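Local structure of type II restriction enzyme MspI (Moraxella sp., 1SA3) at residues Y10-H20 with V209-V217; L150-Q158 with W247-M258. The protein recognises the double-stranded DNA sequence 5'-CCGG-3' and cuts it after the first cytosine, leaving fragments with terminal 5'-phosphates. All coordinates share one frame; numbering follows the deposited sequence.

Interaction 1 of 2, residues Y10-H20 with V209-V217; sequences YDDFGIDQLPH and VIDREYVDV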
loop_
_atom_site.group_PDB
_atom_site.type_symbol
_atom_site.label_atom_id
_atom_site.label_comp_id
_atom_site.label_asym_id
_atom_site.label_seq_id
_atom_site.Cartn_x
_atom_site.Cartn_y
_atom_site.Cartn_z
ATOM N N TYR E 10 0.982 -16.220 -15.016
ATOM C CA TYR E 10 1.623 -15.481 -16.103
ATOM C C TYR E 10 1.035 -15.914 -17.440
ATOM O O TYR E 10 0.926 -15.119 -18.370
ATOM C CB TYR E 10 3.139 -15.695 -16.107
ATOM C CG TYR E 10 3.892 -14.700 -15.256
ATOM C CD1 TYR E 10 3.743 -14.683 -13.869
ATOM C CD2 TYR E 10 4.733 -13.749 -15.840
ATOM C CE1 TYR E 10 4.407 -13.744 -13.086
ATOM C CE2 TYR E 10 5.402 -12.807 -15.062
ATOM C CZ TYR E 10 5.234 -12.810 -13.685
ATOM O OH TYR E 10 5.905 -11.889 -12.906
ATOM N N ASP E 11 0.649 -17.181 -17.528
ATOM C CA ASP E 11 0.071 -17.699 -18.753
ATOM C C ASP E 11 -1.344 -17.167 -18.928
ATOM O O ASP E 11 -1.700 -16.696 -20.011
ATOM C CB ASP E 11 0.057 -19.230 -18.729
ATOM C CG ASP E 11 -0.345 -19.828 -20.067
ATOM O OD1 ASP E 11 0.359 -19.563 -21.068
ATOM O OD2 ASP E 11 -1.362 -20.556 -20.123
ATOM N N ASP E 12 -2.147 -17.225 -17.863
ATOM C CA ASP E 12 -3.526 -16.744 -17.935
ATOM C C ASP E 12 -3.582 -15.260 -18.304
ATOM O O ASP E 12 -4.530 -14.811 -18.945
ATOM C CB ASP E 12 -4.266 -16.933 -16.598
ATOM C CG ASP E 12 -4.278 -18.377 -16.115
ATOM O OD1 ASP E 12 -4.319 -19.306 -16.952
ATOM O OD2 ASP E 12 -4.270 -18.578 -14.881
ATOM N N PHE E 13 -2.577 -14.497 -17.886
ATOM C CA PHE E 13 -2.546 -13.063 -18.178
ATOM C C PHE E 13 -1.751 -12.710 -19.442
ATOM O O PHE E 13 -1.521 -11.533 -19.733
ATOM C CB PHE E 13 -1.991 -12.277 -16.977
ATOM C CG PHE E 13 -2.973 -12.119 -15.838
ATOM C CD1 PHE E 13 -3.114 -13.112 -14.875
ATOM C CD2 PHE E 13 -3.762 -10.973 -15.735
ATOM C CE1 PHE E 13 -4.029 -12.971 -13.825
ATOM C CE2 PHE E 13 -4.682 -10.817 -14.690
ATOM C CZ PHE E 13 -4.817 -11.817 -13.732
ATOM N N GLY E 14 -1.336 -13.730 -20.188
ATOM C CA GLY E 14 -0.598 -13.515 -21.427
ATOM C C GLY E 14 0.600 -12.587 -21.354
ATOM O O GLY E 14 0.899 -11.877 -22.320
ATOM N N ILE E 15 1.299 -12.605 -20.223
ATOM C CA ILE E 15 2.460 -11.747 -20.029
ATOM C C ILE E 15 3.513 -11.936 -21.117
ATOM O O ILE E 15 3.970 -10.970 -21.725
ATOM C CB ILE E 15 3.135 -12.004 -18.655
ATOM C CG1 ILE E 15 2.146 -11.732 -17.515
ATOM C CG2 ILE E 15 4.367 -11.124 -18.504
ATOM C CD1 ILE E 15 1.559 -10.332 -17.509
ATOM N N ASP E 16 3.894 -13.185 -21.366
ATOM C CA ASP E 16 4.913 -13.462 -22.364
ATOM C C ASP E 16 4.508 -13.166 -23.801
ATOM O O ASP E 16 5.352 -13.201 -24.693
ATOM C CB ASP E 16 5.401 -14.905 -22.241
ATOM C CG ASP E 16 6.047 -15.188 -20.893
ATOM O OD1 ASP E 16 6.636 -14.256 -20.304
ATOM O OD2 ASP E 16 5.981 -16.344 -20.430
ATOM N N GLN E 17 3.232 -12.871 -24.035
ATOM C CA GLN E 17 2.771 -12.544 -25.385
ATOM C C GLN E 17 2.793 -11.034 -25.599
ATOM O O GLN E 17 2.562 -10.553 -26.711
ATOM C CB GLN E 17 1.347 -13.051 -25.627
ATOM C CG GLN E 17 1.221 -14.538 -25.930
ATOM C CD GLN E 17 1.748 -15.420 -24.816
ATOM O OE1 GLN E 17 2.950 -15.684 -24.730
ATOM N NE2 GLN E 17 0.850 -15.877 -23.950
ATOM N N LEU E 18 3.066 -10.289 -24.532
ATOM C CA LEU E 18 3.109 -8.835 -24.621
ATOM C C LEU E 18 4.478 -8.336 -25.053
ATOM O O LEU E 18 5.490 -8.621 -24.401
ATOM C CB LEU E 18 2.735 -8.196 -23.276
ATOM C CG LEU E 18 1.283 -8.334 -22.808
ATOM C CD1 LEU E 18 1.128 -7.733 -21.409
ATOM C CD2 LEU E 18 0.355 -7.641 -23.800
ATOM N N PRO E 19 4.531 -7.593 -26.173
ATOM C CA PRO E 19 5.799 -7.056 -26.672
ATOM C C PRO E 19 6.466 -6.286 -25.539
ATOM O O PRO E 19 5.781 -5.696 -24.709
ATOM C CB PRO E 19 5.359 -6.138 -27.810
ATOM C CG PRO E 19 4.135 -6.817 -28.329
ATOM C CD PRO E 19 3.415 -7.232 -27.065
ATOM N N HIS E 20 7.790 -6.279 -25.498
ATOM C CA HIS E 20 8.475 -5.574 -24.425
ATOM C C HIS E 20 8.285 -4.055 -24.477
ATOM O O HIS E 20 8.493 -3.369 -23.474
ATOM C CB HIS E 20 9.959 -5.945 -24.422
ATOM C CG HIS E 20 10.214 -7.392 -24.112
ATOM N ND1 HIS E 20 11.482 -7.915 -23.975
ATOM C CD2 HIS E 20 9.359 -8.424 -23.909
ATOM C CE1 HIS E 20 11.399 -9.204 -23.700
ATOM N NE2 HIS E 20 10.121 -9.539 -23.654
ATOM N N VAL E 209 8.991 -6.579 -8.321
ATOM C CA VAL E 209 9.028 -7.241 -9.615
ATOM C C VAL E 209 9.969 -6.492 -10.538
ATOM O O VAL E 209 9.769 -5.306 -10.810
ATOM C CB VAL E 209 7.626 -7.265 -10.238
ATOM C CG1 VAL E 209 7.665 -7.956 -11.582
ATOM C CG2 VAL E 209 6.655 -7.976 -9.297
ATOM N N ILE E 210 11.000 -7.189 -11.008
ATOM C CA ILE E 210 11.986 -6.584 -11.893
ATOM C C ILE E 210 12.074 -7.359 -13.201
ATOM O O ILE E 210 12.141 -8.589 -13.207
ATOM C CB ILE E 210 13.368 -6.527 -11.214
ATOM C CG1 ILE E 210 13.262 -5.737 -9.908
ATOM C CG2 ILE E 210 14.370 -5.839 -12.131
ATOM C CD1 ILE E 210 14.528 -5.706 -9.084
ATOM N N ASP E 211 12.063 -6.621 -14.307
ATOM C CA ASP E 211 12.111 -7.208 -15.640
ATOM C C ASP E 211 11.005 -8.238 -15.787
ATOM O O ASP E 211 11.216 -9.330 -16.325
ATOM C CB ASP E 211 13.479 -7.848 -15.911
ATOM C CG ASP E 211 14.602 -6.829 -15.924
ATOM O OD1 ASP E 211 14.359 -5.684 -16.362
ATOM O OD2 ASP E 211 15.727 -7.172 -15.507
ATOM N N ARG E 212 9.826 -7.869 -15.287
ATOM C CA ARG E 212 8.621 -8.691 -15.342
ATOM C C ARG E 212 8.574 -9.888 -14.403
ATOM O O ARG E 212 7.539 -10.548 -14.318
ATOM C CB ARG E 212 8.381 -9.203 -16.762
ATOM C CG ARG E 212 8.171 -8.131 -17.817
ATOM C CD ARG E 212 7.714 -8.786 -19.106
ATOM N NE ARG E 212 7.394 -7.811 -20.142
ATOM C CZ ARG E 212 6.781 -8.108 -21.283
ATOM N NH1 ARG E 212 6.413 -9.360 -21.545
ATOM N NH2 ARG E 212 6.537 -7.152 -22.167
ATOM N N GLU E 213 9.664 -10.169 -13.693
ATOM C CA GLU E 213 9.688 -11.338 -12.813
ATOM C C GLU E 213 9.677 -11.065 -11.315
ATOM O O GLU E 213 10.197 -10.057 -10.852
ATOM C CB GLU E 213 10.908 -12.205 -13.138
ATOM C CG GLU E 213 11.022 -12.607 -14.613
ATOM C CD GLU E 213 9.851 -13.441 -15.090
ATOM O OE1 GLU E 213 9.494 -14.424 -14.408
ATOM O OE2 GLU E 213 9.286 -13.124 -16.156
ATOM N N TYR E 214 9.097 -12.003 -10.568
ATOM C CA TYR E 214 9.016 -11.923 -9.112
ATOM C C TYR E 214 10.403 -11.890 -8.477
ATOM O O TYR E 214 11.293 -12.647 -8.871
ATOM C CB TYR E 214 8.265 -13.144 -8.569
ATOM C CG TYR E 214 8.181 -13.203 -7.059
ATOM C CD1 TYR E 214 7.144 -12.568 -6.375
ATOM C CD2 TYR E 214 9.130 -13.905 -6.313
ATOM C CE1 TYR E 214 7.047 -12.633 -4.990
ATOM C CE2 TYR E 214 9.040 -13.978 -4.917
ATOM C CZ TYR E 214 7.991 -13.338 -4.266
ATOM O OH TYR E 214 7.863 -13.413 -2.891
ATOM N N VAL E 215 10.593 -11.012 -7.500
ATOM C CA VAL E 215 11.862 -10.945 -6.799
ATOM C C VAL E 215 11.625 -11.273 -5.332
ATOM O O VAL E 215 12.273 -12.155 -4.780
ATOM C CB VAL E 215 12.506 -9.564 -6.917
ATOM C CG1 VAL E 215 13.819 -9.535 -6.140
ATOM C CG2 VAL E 215 12.760 -9.247 -8.390
ATOM N N ASP E 216 10.673 -10.581 -4.710
ATOM C CA ASP E 216 10.360 -10.812 -3.301
ATOM C C ASP E 216 9.048 -10.091 -2.988
ATOM O O ASP E 216 8.440 -9.472 -3.864
ATOM C CB ASP E 216 11.477 -10.231 -2.422
ATOM C CG ASP E 216 11.529 -10.856 -1.034
ATOM O OD1 ASP E 216 10.641 -11.663 -0.701
ATOM O OD2 ASP E 216 12.470 -10.536 -0.273
ATOM N N VAL E 217 8.611 -10.180 -1.741
ATOM C CA VAL E 217 7.400 -9.487 -1.332
ATOM C C VAL E 217 7.598 -8.980 0.087
ATOM O O VAL E 217 8.340 -9.568 0.874
ATOM C CB VAL E 217 6.163 -10.412 -1.360
ATOM C CG1 VAL E 217 6.267 -11.459 -0.252
ATOM C CG2 VAL E 217 4.875 -9.565 -1.182
HETATM O O HOH W 1 7.572 -11.791 -20.439
HETATM O O HOH W 2 7.074 -4.338 -21.145
#
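The carbonyl oxygen of Leu18 is gripped by both terminal nitrogens of Arg212. NH1 of Arg212 lies 3.1 Å from Leu18 O, close to the carbonyl plane, while NH2 of Arg212, at 2.9 Å from Leu18 O, comes from well above that plane. Both bonds run almost within the plane of the guanidinium, which meets this single oxygen end-on. A weak third bond, from Arg212 NH2 to Pro19 O at 3.0 Å, is also made at the guanidinium edge. CD2 of His20 stands over one face of the group, 3.7 Å from Arg212 CZ, the ring tilted 62° from the guanidinium plane.

An extended chain (chi2 -170°, chi3 176°) carries the guanidinium past CG2 of Ile15 into the bend of residues 15-20. Two waters join the grip: one bridges Arg212 NH1 to Asp16 OD1, the other Arg212 NH2 to His20 O. The carboxylates of Asp16 and Glu213 share a stronger partner in Arg2, a salt bridge to each.

At its other end Arg212 is held by its backbone. Tyr10 OH donates a short bond of 2.5 Å to Arg212 O, which sits at the edge of the tyrosine ring; the same hydroxyl is also hydrogen-bonded to Tyr34 of helix 23-41. Beside it, CE2 of Tyr10 comes within 4.0 Å of Glu213 OE2.

Tyr10 lies in the last turn of helix 4-12, which ends in a Schellman motif with Gly14 at the C-prime position. Arg212 belongs to the type I' turn from Ile210 to Glu213. The contact therefore joins the N-terminal helix and its following loop to the tip of a beta hairpin whose second strand, 213-221, is an outermost strand of the five-stranded mixed sheet.

Interaction 2 of 2, residues L150-Q158 with W247-M258; sequences LIRKHQNDQ and WTYASGSKAKKM. With nucleotides of chain A; nucleotides of chain B.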
loop_
_atom_site.group_PDB
_atom_site.type_symbol
_atom_site.label_atom_id
_atom_site.label_comp_id
_atom_site.label_asym_id
_atom_site.label_seq_id
_atom_site.Cartn_x
_atom_site.Cartn_y
_atom_site.Cartn_z
ATOM N N LEU E 150 2.242 26.033 3.629
ATOM C CA LEU E 150 3.530 25.497 3.198
ATOM C C LEU E 150 3.253 24.236 2.377
ATOM O O LEU E 150 3.906 23.979 1.358
ATOM C CB LEU E 150 4.419 25.185 4.408
ATOM C CG LEU E 150 4.998 26.420 5.122
ATOM C CD1 LEU E 150 5.616 26.023 6.459
ATOM C CD2 LEU E 150 6.040 27.084 4.231
ATOM N N ILE E 151 2.270 23.456 2.815
ATOM C CA ILE E 151 1.910 22.261 2.067
ATOM C C ILE E 151 1.361 22.707 0.710
ATOM O O ILE E 151 1.704 22.133 -0.327
ATOM C CB ILE E 151 0.847 21.417 2.804
ATOM C CG1 ILE E 151 1.433 20.891 4.118
ATOM C CG2 ILE E 151 0.399 20.249 1.907
ATOM C CD1 ILE E 151 0.423 20.184 5.024
ATOM N N ARG E 152 0.515 23.738 0.713
ATOM C CA ARG E 152 -0.061 24.238 -0.532
ATOM C C ARG E 152 1.027 24.760 -1.463
ATOM O O ARG E 152 0.916 24.631 -2.680
ATOM C CB ARG E 152 -1.071 25.364 -0.265
ATOM C CG ARG E 152 -1.941 25.711 -1.474
ATOM C CD ARG E 152 -2.577 27.098 -1.368
ATOM N NE ARG E 152 -3.345 27.286 -0.142
ATOM C CZ ARG E 152 -4.475 26.648 0.159
ATOM N NH1 ARG E 152 -4.995 25.761 -0.674
ATOM N NH2 ARG E 152 -5.094 26.909 1.304
ATOM N N LYS E 153 2.068 25.368 -0.897
ATOM C CA LYS E 153 3.162 25.892 -1.704
ATOM C C LYS E 153 3.826 24.736 -2.440
ATOM O O LYS E 153 4.174 24.854 -3.614
ATOM C CB LYS E 153 4.208 26.593 -0.835
ATOM C CG LYS E 153 5.411 27.096 -1.634
ATOM C CD LYS E 153 6.430 27.814 -0.754
ATOM C CE LYS E 153 7.642 28.279 -1.561
ATOM N NZ LYS E 153 7.254 29.150 -2.717
ATOM N N HIS E 154 4.000 23.623 -1.733
ATOM C CA HIS E 154 4.614 22.435 -2.316
ATOM C C HIS E 154 3.732 21.947 -3.466
ATOM O O HIS E 154 4.224 21.600 -4.541
ATOM C CB HIS E 154 4.743 21.341 -1.258
ATOM C CG HIS E 154 5.751 20.286 -1.596
ATOM N ND1 HIS E 154 5.615 19.448 -2.680
ATOM C CD2 HIS E 154 6.921 19.950 -1.002
ATOM C CE1 HIS E 154 6.660 18.641 -2.741
ATOM N NE2 HIS E 154 7.466 18.924 -1.733
ATOM N N GLN E 155 2.422 21.926 -3.237
ATOM C CA GLN E 155 1.497 21.489 -4.273
ATOM C C GLN E 155 1.603 22.396 -5.490
ATOM O O GLN E 155 1.735 21.922 -6.619
ATOM C CB GLN E 155 0.061 21.491 -3.741
ATOM C CG GLN E 155 -1.018 21.283 -4.805
ATOM C CD GLN E 155 -2.389 20.981 -4.197
ATOM O OE1 GLN E 155 -2.586 19.937 -3.567
ATOM N NE2 GLN E 155 -3.336 21.896 -4.380
ATOM N N ASN E 156 1.564 23.706 -5.271
ATOM C CA ASN E 156 1.645 24.633 -6.391
ATOM C C ASN E 156 2.956 24.618 -7.157
ATOM O O ASN E 156 2.956 24.769 -8.376
ATOM C CB ASN E 156 1.347 26.061 -5.925
ATOM C CG ASN E 156 -0.123 26.282 -5.663
ATOM O OD1 ASN E 156 -0.977 25.777 -6.396
ATOM N ND2 ASN E 156 -0.432 27.045 -4.622
ATOM N N ASP E 157 4.071 24.450 -6.452
ATOM C CA ASP E 157 5.380 24.433 -7.094
ATOM C C ASP E 157 5.705 23.070 -7.708
ATOM O O ASP E 157 6.563 22.965 -8.584
ATOM C CB ASP E 157 6.479 24.804 -6.087
ATOM C CG ASP E 157 6.401 26.256 -5.629
ATOM O OD1 ASP E 157 5.683 27.052 -6.262
ATOM O OD2 ASP E 157 7.077 26.601 -4.639
ATOM N N GLN E 158 5.009 22.041 -7.234
ATOM C CA GLN E 158 5.186 20.660 -7.676
ATOM C C GLN E 158 6.473 20.034 -7.143
ATOM O O GLN E 158 6.917 18.990 -7.608
ATOM C CB GLN E 158 5.095 20.561 -9.211
ATOM C CG GLN E 158 3.691 20.913 -9.728
ATOM C CD GLN E 158 3.454 20.546 -11.187
ATOM O OE1 GLN E 158 4.336 20.689 -12.031
ATOM N NE2 GLN E 158 2.249 20.097 -11.490
ATOM N N TRP E 247 7.409 13.245 -1.187
ATOM C CA TRP E 247 6.437 14.209 -1.696
ATOM C C TRP E 247 6.776 14.655 -3.120
ATOM O O TRP E 247 7.885 15.115 -3.384
ATOM C CB TRP E 247 6.412 15.462 -0.807
ATOM C CG TRP E 247 5.897 15.265 0.591
ATOM C CD1 TRP E 247 5.989 14.144 1.353
ATOM C CD2 TRP E 247 5.274 16.266 1.415
ATOM N NE1 TRP E 247 5.465 14.378 2.607
ATOM C CE2 TRP E 247 5.018 15.674 2.670
ATOM C CE3 TRP E 247 4.912 17.605 1.209
ATOM C CZ2 TRP E 247 4.416 16.374 3.722
ATOM C CZ3 TRP E 247 4.311 18.306 2.259
ATOM C CH2 TRP E 247 4.071 17.682 3.499
ATOM N N THR E 248 5.825 14.538 -4.038
ATOM C CA THR E 248 6.072 14.989 -5.402
ATOM C C THR E 248 4.742 15.417 -6.026
ATOM O O THR E 248 3.800 15.754 -5.297
ATOM C CB THR E 248 6.793 13.890 -6.236
ATOM O OG1 THR E 248 7.033 14.374 -7.563
ATOM C CG2 THR E 248 5.970 12.618 -6.286
ATOM N N TYR E 249 4.636 15.430 -7.349
ATOM C CA TYR E 249 3.382 15.869 -7.946
ATOM C C TYR E 249 2.695 14.859 -8.850
ATOM O O TYR E 249 3.336 13.984 -9.447
ATOM C CB TYR E 249 3.577 17.191 -8.715
ATOM C CG TYR E 249 4.211 17.058 -10.089
ATOM C CD1 TYR E 249 5.598 16.990 -10.250
ATOM C CD2 TYR E 249 3.416 17.026 -11.234
ATOM C CE1 TYR E 249 6.173 16.899 -11.528
ATOM C CE2 TYR E 249 3.975 16.926 -12.504
ATOM C CZ TYR E 249 5.346 16.867 -12.647
ATOM O OH TYR E 249 5.869 16.776 -13.917
ATOM N N ALA E 250 1.376 14.982 -8.921
ATOM C CA ALA E 250 0.552 14.122 -9.757
ATOM C C ALA E 250 0.515 14.822 -11.106
ATOM O O ALA E 250 0.209 16.011 -11.181
ATOM C CB ALA E 250 -0.862 14.005 -9.174
ATOM N N SER E 251 0.850 14.097 -12.166
ATOM C CA SER E 251 0.871 14.661 -13.515
ATOM C C SER E 251 -0.432 14.438 -14.263
ATOM O O SER E 251 -0.619 14.964 -15.360
ATOM C CB SER E 251 1.986 14.004 -14.323
ATOM O OG SER E 251 1.794 12.600 -14.323
ATOM N N GLY E 252 -1.318 13.651 -13.664
ATOM C CA GLY E 252 -2.574 13.304 -14.302
ATOM C C GLY E 252 -3.594 14.360 -14.679
ATOM O O GLY E 252 -4.345 14.151 -15.632
ATOM N N SER E 253 -3.647 15.476 -13.960
ATOM C CA SER E 253 -4.658 16.492 -14.253
ATOM C C SER E 253 -4.142 17.905 -14.493
ATOM O O SER E 253 -2.956 18.186 -14.327
ATOM C CB SER E 253 -5.679 16.534 -13.114
ATOM O OG SER E 253 -6.134 15.233 -12.788
ATOM N N LYS E 254 -5.057 18.790 -14.885
ATOM C CA LYS E 254 -4.721 20.181 -15.133
ATOM C C LYS E 254 -4.389 20.914 -13.836
ATOM O O LYS E 254 -3.481 21.735 -13.801
ATOM C CB LYS E 254 -5.881 20.877 -15.854
ATOM N N ALA E 255 -5.119 20.603 -12.772
ATOM C CA ALA E 255 -4.895 21.247 -11.479
ATOM C C ALA E 255 -3.612 20.793 -10.797
ATOM O O ALA E 255 -3.207 19.641 -10.917
ATOM C CB ALA E 255 -6.069 20.976 -10.561
ATOM N N LYS E 256 -2.967 21.712 -10.089
ATOM C CA LYS E 256 -1.761 21.377 -9.345
ATOM C C LYS E 256 -2.260 20.382 -8.302
ATOM O O LYS E 256 -3.291 20.610 -7.671
ATOM C CB LYS E 256 -1.198 22.619 -8.665
ATOM C CG LYS E 256 -0.760 23.694 -9.634
ATOM C CD LYS E 256 0.371 23.206 -10.527
ATOM C CE LYS E 256 0.872 24.331 -11.419
ATOM N NZ LYS E 256 1.978 23.900 -12.302
ATOM N N LYS E 257 -1.547 19.277 -8.125
ATOM C CA LYS E 257 -1.996 18.263 -7.181
ATOM C C LYS E 257 -0.822 17.468 -6.623
ATOM O O LYS E 257 0.154 17.192 -7.321
ATOM C CB LYS E 257 -2.999 17.347 -7.887
ATOM C CG LYS E 257 -3.697 16.319 -7.000
ATOM C CD LYS E 257 -4.757 15.561 -7.793
ATOM C CE LYS E 257 -5.471 14.515 -6.942
ATOM N NZ LYS E 257 -6.376 13.658 -7.773
ATOM N N MET E 258 -0.916 17.080 -5.362
ATOM C CA MET E 258 0.176 16.339 -4.744
ATOM C C MET E 258 0.124 14.821 -4.943
ATOM O O MET E 258 -0.947 14.237 -5.084
ATOM C CB MET E 258 0.216 16.633 -3.250
ATOM C CG MET E 258 0.236 18.113 -2.922
ATOM S SD MET E 258 0.415 18.381 -1.161
ATOM C CE MET E 258 2.215 18.290 -1.023
ATOM P P DC A 3 -9.458 14.032 -9.745
ATOM O OP1 DC A 3 -10.416 14.163 -8.623
ATOM O OP2 DC A 3 -8.245 14.886 -9.781
ATOM O "O5'" DC A 3 -9.016 12.508 -9.813
ATOM C "C5'" DC A 3 -10.009 11.504 -9.973
ATOM C "C4'" DC A 3 -9.373 10.140 -10.076
ATOM O "O4'" DC A 3 -8.792 9.952 -11.388
ATOM C "C3'" DC A 3 -8.276 9.836 -9.055
ATOM O "O3'" DC A 3 -8.592 8.589 -8.442
ATOM C "C2'" DC A 3 -7.003 9.773 -9.894
ATOM C "C1'" DC A 3 -7.511 9.360 -11.276
ATOM N N1 DC A 3 -6.717 9.830 -12.432
ATOM C C2 DC A 3 -6.349 8.909 -13.439
ATOM O O2 DC A 3 -6.657 7.717 -13.313
ATOM N N3 DC A 3 -5.668 9.353 -14.521
ATOM C C4 DC A 3 -5.349 10.645 -14.624
ATOM N N4 DC A 3 -4.685 11.038 -15.712
ATOM C C5 DC A 3 -5.694 11.593 -13.614
ATOM C C6 DC A 3 -6.364 11.145 -12.544
ATOM P P DC A 2 -9.099 17.967 -15.248
ATOM O OP1 DC A 2 -9.511 19.085 -14.367
ATOM O OP2 DC A 2 -7.699 17.905 -15.748
ATOM O "O5'" DC A 2 -9.409 16.605 -14.485
ATOM C "C5'" DC A 2 -10.729 16.307 -14.055
ATOM C "C4'" DC A 2 -10.763 14.978 -13.340
ATOM O "O4'" DC A 2 -10.577 13.901 -14.289
ATOM C "C3'" DC A 2 -9.704 14.791 -12.252
ATOM O "O3'" DC A 2 -10.309 14.206 -11.098
ATOM C "C2'" DC A 2 -8.685 13.862 -12.891
ATOM C "C1'" DC A 2 -9.522 13.046 -13.871
ATOM N N1 DC A 2 -8.798 12.624 -15.085
ATOM C C2 DC A 2 -8.838 11.277 -15.476
ATOM O O2 DC A 2 -9.477 10.464 -14.790
ATOM N N3 DC A 2 -8.179 10.898 -16.593
ATOM C C4 DC A 2 -7.503 11.798 -17.309
ATOM N N4 DC A 2 -6.865 11.378 -18.404
ATOM C C5 DC A 2 -7.448 13.171 -16.934
ATOM C C6 DC A 2 -8.102 13.535 -15.826
ATOM P P DC B 5 9.817 17.841 -17.008
ATOM O OP1 DC B 5 10.612 18.162 -18.223
ATOM O OP2 DC B 5 8.881 18.848 -16.457
ATOM O "O5'" DC B 5 8.955 16.551 -17.372
ATOM C "C5'" DC B 5 8.396 15.731 -16.363
ATOM C "C4'" DC B 5 8.105 14.359 -16.921
ATOM O "O4'" DC B 5 8.011 13.443 -15.805
ATOM C "C3'" DC B 5 6.803 14.227 -17.721
ATOM O "O3'" DC B 5 7.003 13.491 -18.933
ATOM C "C2'" DC B 5 5.885 13.460 -16.787
ATOM C "C1'" DC B 5 6.840 12.665 -15.915
ATOM N N1 DC B 5 6.321 12.438 -14.560
ATOM C C2 DC B 5 6.129 11.132 -14.146
ATOM O O2 DC B 5 6.477 10.220 -14.906
ATOM N N3 DC B 5 5.571 10.892 -12.937
ATOM C C4 DC B 5 5.230 11.914 -12.145
ATOM N N4 DC B 5 4.668 11.632 -10.967
ATOM C C5 DC B 5 5.451 13.267 -12.527
ATOM C C6 DC B 5 5.998 13.484 -13.732
HETATM O O HOH W 3 3.787 18.455 -4.532
HETATM O O HOH W 4 2.170 19.245 -6.747
HETATM O O HOH W 5 8.372 16.743 -7.321
HETATM O O HOH W 6 0.130 18.663 -10.223
#
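The ring of Tyr249 lies between protein and DNA: the side-chain amide of Gln158 stacks on one face, and the C5-C6 edge of the cytosine DC5 of chain B points at the opposite face, off its centre. Amide and ring planes are 22° apart, Gln158 OE1 sits over the ring centre, and Gln158 NE2 is 3.3 Å from Tyr249 CD2. Tyr249 CZ is 3.6 Å from C5 of DC5. A chi1 of 79° sets the tyrosine ring between the Gln158 amide and the base edge.

A second aromatic pair is T-shaped. Trp247 turns its edge to the face of His154, with centroids 5.4 Å apart, and Phe182 meets the indole as well. Met258 SD packs 3.6 Å from Ile151 CG2, and Met258 CG touches CB and OE1 of Gln155, whose amide is bonded to Val133 and Asp132.

Water mediates the polar links: one joins His154 ND1 to Thr248 O, and another ties Gln158 NE2 to Ala250 O and Lys257 N. Two backbone carbonyls meet bases: Tyr249 O accepts from N4 of DC5 of chain B at 3.1 Å, and Gly252 O from N4 of DC3 of chain A; Lys254 N instead holds a phosphate oxygen of DC2 of chain A. Helix 146-157 thus packs on the ends of strands 246-249 and 258-261, antiparallel neighbours in the three-stranded sheet, which flank a DNA-contacting loop.

Overall arrangement
Interactions 1 and 2 lie in different parts of the molecule, their centres 32 Å apart and their nearest atoms about 19 Å apart, so they do not touch. Their segments alternate along the chain. Interaction 1 belongs to the part built on the five-stranded mixed sheet, whose strand 77-84 ends at Asp84, a ligand of the bound sodium ion together with Glu35 and Asp99; the nearest atom of interaction 1 is about 5 Å from the DNA. Interaction 2 belongs to the small antiparallel sheet and touches bases and phosphates directly. Interaction 1 joins the N-terminal helix and loop to a hairpin of the sheet that carries Asp84; interaction 2 joins helix 146-157 to the strand ends from which the DNA-contacting loop springs.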